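Local coordinates for protein phosphate transporter (Thermotoga maritima MSB8, PDB 6L85) that probably imports phosphate across the cell membrane by coupling its uptake to sodium, as a bacterial relative of the human SLC20 carriers, at residues M27-G32 and R241-T246; P176-L181 and V326-A331. All coordinates share one frame; numbering follows the deposited sequence.

Overall arrangement
Both contacts are buried, their centres about 12 Å apart, and they share one sodium ion. Contact 1 joins the end of helix 2-32 to helix 231-258 through that ion: Thr29 and Gln243 offer oxygens, and no hydrogen bond runs directly between the two segments. Contact 2 joins helix 167-194 to helix 320-339 through aromatic and aliphatic side chains, with the partly exposed Leu181 at its margin. Residues 326-331 tie the two together, because Asp327 gives the ion a carboxylate oxygen, alongside Ser247, while the next residue, Phe328, turns to the hydrophobic interface. Polar chemistry is thus concentrated at the ion, and apolar chemistry joins another side of helix 320-339 to helix 167-194.

Contact 1 of 2, residues M27-G32 and R241-T246; sequences MATAVG and RAQILT. With NA (sodium ion), chain S.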
ATOM      1  N   MET B  27       7.961  -5.886  16.315  1.00 33.84           N
ATOM      2  CA  MET B  27       7.848  -4.596  16.989  1.00 41.03           C
ATOM      3  C   MET B  27       8.708  -4.447  18.247  1.00 43.31           C
ATOM      4  O   MET B  27       8.808  -3.326  18.750  1.00 42.22           O
ATOM      5  CB  MET B  27       6.380  -4.305  17.354  1.00 40.99           C
ATOM      6  CG  MET B  27       5.480  -4.058  16.129  1.00 40.54           C
ATOM      7  SD  MET B  27       5.980  -2.609  15.140  1.00 49.67           S
ATOM      8  CE  MET B  27       4.861  -2.747  13.758  1.00 45.61           C
ATOM      9  N   ALA B  28       9.332  -5.514  18.771  1.00 44.53           N
ATOM     10  CA  ALA B  28      10.083  -5.370  20.015  1.00 45.45           C
ATOM     11  C   ALA B  28      11.288  -4.447  19.851  1.00 44.87           C
ATOM     12  O   ALA B  28      11.638  -3.738  20.788  1.00 45.76           O
ATOM     13  CB  ALA B  28      10.529  -6.739  20.536  1.00 48.08           C
ATOM     14  N   THR B  29      11.935  -4.439  18.685  1.00 41.62           N
ATOM     15  CA  THR B  29      13.033  -3.500  18.468  1.00 43.81           C
ATOM     16  C   THR B  29      12.559  -2.055  18.631  1.00 47.73           C
ATOM     17  O   THR B  29      13.173  -1.270  19.364  1.00 45.26           O
ATOM     18  CB  THR B  29      13.651  -3.709  17.081  1.00 43.15           C
ATOM     19  OG1 THR B  29      12.613  -3.732  16.097  1.00 48.22           O
ATOM     20  CG2 THR B  29      14.423  -5.044  17.013  1.00 45.22           C
ATOM     21  N   ALA B  30      11.456  -1.694  17.958  1.00 42.63           N
ATOM     22  CA  ALA B  30      10.948  -0.325  17.991  1.00 48.02           C
ATOM     23  C   ALA B  30      10.405   0.033  19.368  1.00 43.85           C
ATOM     24  O   ALA B  30      10.579   1.163  19.832  1.00 43.17           O
ATOM     25  CB  ALA B  30       9.853  -0.129  16.923  1.00 41.70           C
ATOM     26  N   VAL B  31       9.736  -0.915  20.029  1.00 43.75           N
ATOM     27  CA  VAL B  31       9.183  -0.649  21.351  1.00 46.11           C
ATOM     28  C   VAL B  31      10.293  -0.533  22.391  1.00 50.58           C
ATOM     29  O   VAL B  31      10.227   0.312  23.290  1.00 51.21           O
ATOM     30  CB  VAL B  31       8.172  -1.739  21.739  1.00 44.22           C
ATOM     31  CG1 VAL B  31       7.874  -1.637  23.223  1.00 41.87           C
ATOM     32  CG2 VAL B  31       6.892  -1.603  20.928  1.00 46.89           C
ATOM     33  N   GLY B  32      11.331  -1.370  22.282  1.00 46.17           N
ATOM     34  CA  GLY B  32      12.397  -1.371  23.265  1.00 52.71           C
ATOM     35  C   GLY B  32      13.292  -0.150  23.188  1.00 56.45           C
ATOM     36  O   GLY B  32      13.840   0.282  24.204  1.00 57.14           O
ATOM     37  N   ARG B 241      14.145   6.690  14.255  1.00 44.47           N
ATOM     38  CA  ARG B 241      12.905   6.865  13.514  1.00 44.68           C
ATOM     39  C   ARG B 241      12.779   5.856  12.370  1.00 45.77           C
ATOM     40  O   ARG B 241      11.690   5.324  12.135  1.00 42.99           O
ATOM     41  CB  ARG B 241      12.795   8.303  13.019  1.00 54.28           C
ATOM     42  CG  ARG B 241      12.665   9.324  14.179  1.00 61.66           C
ATOM     43  CD  ARG B 241      11.244   9.340  14.766  1.00 63.47           C
ATOM     44  NE  ARG B 241      10.220   9.329  13.718  1.00 71.61           N
ATOM     45  CZ  ARG B 241       8.907   9.246  13.945  1.00 77.81           C
ATOM     46  NH1 ARG B 241       8.448   9.160  15.190  1.00 73.07           N
ATOM     47  NH2 ARG B 241       8.049   9.242  12.925  1.00 75.35           N
ATOM     48  N   ALA B 242      13.880   5.551  11.673  1.00 40.67           N
ATOM     49  CA  ALA B 242      13.828   4.653  10.518  1.00 43.94           C
ATOM     50  C   ALA B 242      13.550   3.199  10.903  1.00 43.21           C
ATOM     51  O   ALA B 242      13.026   2.419  10.082  1.00 40.78           O
ATOM     52  CB  ALA B 242      15.143   4.751   9.746  1.00 42.21           C
ATOM     53  N   GLN B 243      13.891   2.810  12.132  1.00 40.45           N
ATOM     54  CA  GLN B 243      13.624   1.443  12.550  1.00 43.96           C
ATOM     55  C   GLN B 243      12.141   1.211  12.818  1.00 41.10           C
ATOM     56  O   GLN B 243      11.710   0.063  12.914  1.00 40.75           O
ATOM     57  CB  GLN B 243      14.509   1.066  13.753  1.00 40.90           C
ATOM     58  CG  GLN B 243      14.054   1.542  15.108  1.00 44.64           C
ATOM     59  CD  GLN B 243      14.324   0.494  16.176  1.00 53.19           C
ATOM     60  OE1 GLN B 243      13.673  -0.552  16.201  1.00 58.73           O
ATOM     61  NE2 GLN B 243      15.292   0.756  17.051  1.00 51.87           N
ATOM     62  N   ILE B 244      11.326   2.260  12.820  1.00 43.66           N
ATOM     63  CA  ILE B 244       9.883   2.059  12.757  1.00 40.50           C
ATOM     64  C   ILE B 244       9.494   1.496  11.391  1.00 40.30           C
ATOM     65  O   ILE B 244       8.694   0.552  11.283  1.00 43.10           O
ATOM     66  CB  ILE B 244       9.152   3.381  13.061  1.00 40.71           C
ATOM     67  CG1 ILE B 244       9.575   3.889  14.434  1.00 41.94           C
ATOM     68  CG2 ILE B 244       7.608   3.203  12.992  1.00 40.47           C
ATOM     69  CD1 ILE B 244       9.055   5.287  14.765  1.00 46.30           C
ATOM     70  N   LEU B 245      10.050   2.078  10.326  1.00 37.34           N
ATOM     71  CA  LEU B 245       9.780   1.581   8.985  1.00 41.74           C
ATOM     72  C   LEU B 245      10.233   0.136   8.867  1.00 43.10           C
ATOM     73  O   LEU B 245       9.528  -0.725   8.315  1.00 34.79           O
ATOM     74  CB  LEU B 245      10.507   2.450   7.952  1.00 40.50           C
ATOM     75  CG  LEU B 245      10.049   3.912   7.825  1.00 48.33           C
ATOM     76  CD1 LEU B 245      10.789   4.606   6.684  1.00 49.64           C
ATOM     77  CD2 LEU B 245       8.546   3.987   7.607  1.00 53.60           C
ATOM     78  N   THR B 246      11.422  -0.138   9.388  1.00 37.05           N
ATOM     79  CA  THR B 246      11.961  -1.485   9.275  1.00 39.32           C
ATOM     80  C   THR B 246      11.153  -2.481  10.128  1.00 36.96           C
ATOM     81  O   THR B 246      11.006  -3.657   9.756  1.00 37.71           O
ATOM     82  CB  THR B 246      13.465  -1.405   9.598  1.00 42.20           C
ATOM     83  OG1 THR B 246      14.150  -2.458   8.936  1.00 55.93           O
ATOM     84  CG2 THR B 246      13.737  -1.434  11.086  1.00 40.34           C
TER
HETATM   85 NA    NA S 504      12.292  -1.656  14.513  1.00 51.35          NA
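Gln243 places its CG between its own backbone N and carbonyl carbon (chi1 80°), and a bend at chi2 (142°) carries the amide across to Thr29, whose OG1 takes the same crowded position on its own residue (chi1 50°). The two side chains meet at a sodium ion. Gln243 grips it twice, from the backbone O and from side-chain OE1, each 2.4 Å from the metal, so one residue chelates with main chain and amide. Thr29 OG1 adds a longer bond of 2.6 Å and probably hydrogen-bonds Asp327 OD2, so a hydroxyl suits this place. Glutamine suits its own because its amide divides the work: OE1 faces the cation while NE2 hydrogen-bonds OD1 of Asn320, which should fix the rotation of the amide. This is one of three sodium sites in a helical transporter of the phosphate transporter family, built where helices 2-32, 231-258 and 320-339 converge; Ser247 and Asp327 supply the remaining protein ligands. Helix 2-32 is kinked here, the backbone N atoms of Thr29 and Ala30 lacking bonds to the preceding turn. OE1 of Gln243 lies 3.1 Å from Ala30 N, yet the angle is too poor for a hydrogen bond. The same oxygen comes within 3.3 Å of Thr29 CB, consistent with both side chains binding one ion. Alanine suits the next position, its small methyl consistent with the close approach of the helices, Ala30 CA lying 5.8 Å from Ile244 CA. Its CB stands 3.8 Å from the sodium ion, forming part of the apolar lining of the site. Methyl CG2 of Thr246 also borders the ion, at 3.7 Å, while OG1 of that threonine makes a weak hydrogen bond to the backbone O of Phe324.

Contact 2 of 2, residues P176-L181 and V326-A331; sequences PFFISL and VDFSTA. With NA (sodium ion), chain S.
A T-shaped aromatic pair, Phe178 with Phe328, joins helix 167-194 to helix 320-339, one residue along from a sodium ligand. The edge of the Phe178 ring is directed at the face of Phe328, with the planes at 80° and the ring centroids 5.4 Å apart. CD1 of Phe178 does the touching: it sits above the Phe328 ring, offset toward the rim, and lies 4.1 Å from Phe328 CZ. The CB of Phe328 already points toward the other helix, and with CG anti to the backbone N (chi1 -174°) the ring extends across. There its CE2 comes within 3.3 Å of the backbone O of Phe178, and its CZ meets Leu181 CD2 at 3.7 Å. Phenylalanine suits this place, being long enough to span helices whose nearest CA atoms, those of Phe178 and Phe328, are 8.1 Å apart. On the 176-181 side, CD2 of Phe177 lies over the centre of one face of the Phe178 ring, 4.0 Å above its plane. Met153 of helix 129-162 packs against both Phe178 and Phe328. An alanine in place of Phe328 would remove the ring that fills the space between the helices, and would probably leave Phe178 and Leu181 facing a gap. One residue earlier, Asp327 points its carboxylate elsewhere: OD2 binds the sodium ion at 2.2 Å, the ion also held by Thr29, Gln243 and Ser247. Helix 320-339 of this all-helical transporter thus carries a sodium ligand and, on the next residue, one ring of an edge-to-face pair between helices.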
ATOM      1  N   PRO B 176      18.181   5.928   3.469  1.00 46.78           N
ATOM      2  CA  PRO B 176      17.302   5.841   2.290  1.00 44.03           C
ATOM      3  C   PRO B 176      17.631   4.676   1.391  1.00 47.31           C
ATOM      4  O   PRO B 176      16.719   4.055   0.822  1.00 47.82           O
ATOM      5  CB  PRO B 176      17.538   7.183   1.580  1.00 46.99           C
ATOM      6  CG  PRO B 176      17.851   8.107   2.676  1.00 44.61           C
ATOM      7  CD  PRO B 176      18.713   7.298   3.619  1.00 46.31           C
ATOM      8  N   PHE B 177      18.915   4.346   1.246  1.00 43.95           N
ATOM      9  CA  PHE B 177      19.249   3.211   0.401  1.00 44.01           C
ATOM     10  C   PHE B 177      18.599   1.926   0.917  1.00 42.29           C
ATOM     11  O   PHE B 177      18.038   1.154   0.140  1.00 41.33           O
ATOM     12  CB  PHE B 177      20.758   3.037   0.299  1.00 40.19           C
ATOM     13  CG  PHE B 177      21.140   1.772  -0.369  1.00 44.03           C
ATOM     14  CD1 PHE B 177      21.079   1.664  -1.752  1.00 47.25           C
ATOM     15  CD2 PHE B 177      21.500   0.662   0.378  1.00 43.44           C
ATOM     16  CE1 PHE B 177      21.399   0.479  -2.379  1.00 48.64           C
ATOM     17  CE2 PHE B 177      21.813  -0.526  -0.237  1.00 44.51           C
ATOM     18  CZ  PHE B 177      21.771  -0.620  -1.620  1.00 48.52           C
ATOM     19  N   PHE B 178      18.644   1.683   2.224  1.00 40.32           N
ATOM     20  CA  PHE B 178      18.097   0.419   2.702  1.00 40.79           C
ATOM     21  C   PHE B 178      16.567   0.412   2.690  1.00 39.76           C
ATOM     22  O   PHE B 178      15.964  -0.622   2.379  1.00 39.47           O
ATOM     23  CB  PHE B 178      18.643   0.095   4.096  1.00 40.86           C
ATOM     24  CG  PHE B 178      20.044  -0.452   4.078  1.00 42.63           C
ATOM     25  CD1 PHE B 178      20.284  -1.777   3.739  1.00 44.86           C
ATOM     26  CD2 PHE B 178      21.124   0.365   4.396  1.00 44.62           C
ATOM     27  CE1 PHE B 178      21.578  -2.288   3.714  1.00 51.21           C
ATOM     28  CE2 PHE B 178      22.426  -0.126   4.368  1.00 44.53           C
ATOM     29  CZ  PHE B 178      22.657  -1.459   4.034  1.00 48.48           C
ATOM     30  N   ILE B 179      15.922   1.531   3.049  1.00 42.98           N
ATOM     31  CA  ILE B 179      14.462   1.602   2.924  1.00 41.85           C
ATOM     32  C   ILE B 179      14.038   1.313   1.483  1.00 40.36           C
ATOM     33  O   ILE B 179      13.088   0.549   1.234  1.00 40.52           O
ATOM     34  CB  ILE B 179      13.944   2.971   3.397  1.00 42.48           C
ATOM     35  CG1 ILE B 179      14.417   3.249   4.816  1.00 42.89           C
ATOM     36  CG2 ILE B 179      12.419   3.019   3.378  1.00 36.14           C
ATOM     37  CD1 ILE B 179      13.897   2.246   5.790  1.00 44.03           C
ATOM     38  N   SER B 180      14.768   1.882   0.516  1.00 38.49           N
ATOM     39  CA  SER B 180      14.503   1.660  -0.902  1.00 40.08           C
ATOM     40  C   SER B 180      14.748   0.220  -1.317  1.00 42.19           C
ATOM     41  O   SER B 180      14.030  -0.319  -2.167  1.00 43.27           O
ATOM     42  CB  SER B 180      15.374   2.591  -1.741  1.00 39.83           C
ATOM     43  OG  SER B 180      15.024   3.917  -1.437  1.00 46.22           O
ATOM     44  N   LEU B 181      15.786  -0.409  -0.774  1.00 41.97           N
ATOM     45  CA  LEU B 181      16.002  -1.827  -1.053  1.00 40.80           C
ATOM     46  C   LEU B 181      14.833  -2.673  -0.546  1.00 38.53           C
ATOM     47  O   LEU B 181      14.398  -3.629  -1.207  1.00 37.92           O
ATOM     48  CB  LEU B 181      17.312  -2.266  -0.407  1.00 41.71           C
ATOM     49  CG  LEU B 181      17.928  -3.573  -0.847  1.00 45.59           C
ATOM     50  CD1 LEU B 181      18.118  -3.542  -2.361  1.00 48.97           C
ATOM     51  CD2 LEU B 181      19.258  -3.769  -0.115  1.00 47.80           C
ATOM     52  N   VAL B 326      18.707  -5.580  12.428  1.00 40.47           N
ATOM     53  CA  VAL B 326      18.065  -6.842  12.786  1.00 42.26           C
ATOM     54  C   VAL B 326      16.746  -6.991  12.045  1.00 43.11           C
ATOM     55  O   VAL B 326      16.434  -8.051  11.486  1.00 41.70           O
ATOM     56  CB  VAL B 326      17.854  -6.907  14.313  1.00 46.53           C
ATOM     57  CG1 VAL B 326      16.796  -7.968  14.697  1.00 41.65           C
ATOM     58  CG2 VAL B 326      19.174  -7.157  15.019  1.00 46.13           C
ATOM     59  N   ASP B 327      15.947  -5.924  12.044  1.00 42.70           N
ATOM     60  CA  ASP B 327      14.671  -5.955  11.343  1.00 42.67           C
ATOM     61  C   ASP B 327      14.858  -6.135   9.849  1.00 40.02           C
ATOM     62  O   ASP B 327      14.189  -6.972   9.228  1.00 36.97           O
ATOM     63  CB  ASP B 327      13.899  -4.668  11.597  1.00 39.90           C
ATOM     64  CG  ASP B 327      13.407  -4.549  13.017  1.00 45.09           C
ATOM     65  OD1 ASP B 327      13.318  -5.580  13.720  1.00 56.39           O
ATOM     66  OD2 ASP B 327      13.085  -3.407  13.421  1.00 52.00           O
ATOM     67  N   PHE B 328      15.729  -5.321   9.238  1.00 39.72           N
ATOM     68  CA  PHE B 328      15.939  -5.455   7.803  1.00 41.42           C
ATOM     69  C   PHE B 328      16.320  -6.884   7.439  1.00 43.73           C
ATOM     70  O   PHE B 328      15.745  -7.476   6.510  1.00 37.34           O
ATOM     71  CB  PHE B 328      17.014  -4.483   7.315  1.00 38.47           C
ATOM     72  CG  PHE B 328      17.167  -4.480   5.813  1.00 41.75           C
ATOM     73  CD1 PHE B 328      17.936  -5.444   5.173  1.00 40.42           C
ATOM     74  CD2 PHE B 328      16.477  -3.554   5.037  1.00 41.40           C
ATOM     75  CE1 PHE B 328      18.051  -5.458   3.778  1.00 45.80           C
ATOM     76  CE2 PHE B 328      16.592  -3.551   3.665  1.00 37.89           C
ATOM     77  CZ  PHE B 328      17.376  -4.510   3.029  1.00 44.95           C
ATOM     78  N   SER B 329      17.289  -7.461   8.167  1.00 38.02           N
ATOM     79  CA  SER B 329      17.770  -8.797   7.822  1.00 37.64           C
ATOM     80  C   SER B 329      16.696  -9.849   8.047  1.00 37.77           C
ATOM     81  O   SER B 329      16.574 -10.794   7.259  1.00 38.08           O
ATOM     82  CB  SER B 329      19.018  -9.138   8.639  1.00 38.68           C
ATOM     83  OG  SER B 329      19.973  -8.094   8.512  1.00 44.75           O
ATOM     84  N   THR B 330      15.930  -9.717   9.136  1.00 35.97           N
ATOM     85  CA  THR B 330      14.845 -10.648   9.398  1.00 39.13           C
ATOM     86  C   THR B 330      13.816 -10.619   8.278  1.00 42.72           C
ATOM     87  O   THR B 330      13.428 -11.667   7.741  1.00 36.48           O
ATOM     88  CB  THR B 330      14.175 -10.289  10.715  1.00 40.61           C
ATOM     89  OG1 THR B 330      15.133 -10.428  11.758  1.00 43.50           O
ATOM     90  CG2 THR B 330      12.977 -11.205  10.967  1.00 39.33           C
ATOM     91  N   ALA B 331      13.374  -9.414   7.912  1.00 40.78           N
ATOM     92  CA  ALA B 331      12.311  -9.272   6.929  1.00 40.50           C
ATOM     93  C   ALA B 331      12.761  -9.767   5.570  1.00 39.47           C
ATOM     94  O   ALA B 331      11.999 -10.450   4.873  1.00 36.47           O
ATOM     95  CB  ALA B 331      11.858  -7.814   6.849  1.00 37.31           C
TER
HETATM   96 NA    NA S 504      12.292  -1.656  14.513  1.00 51.35          NA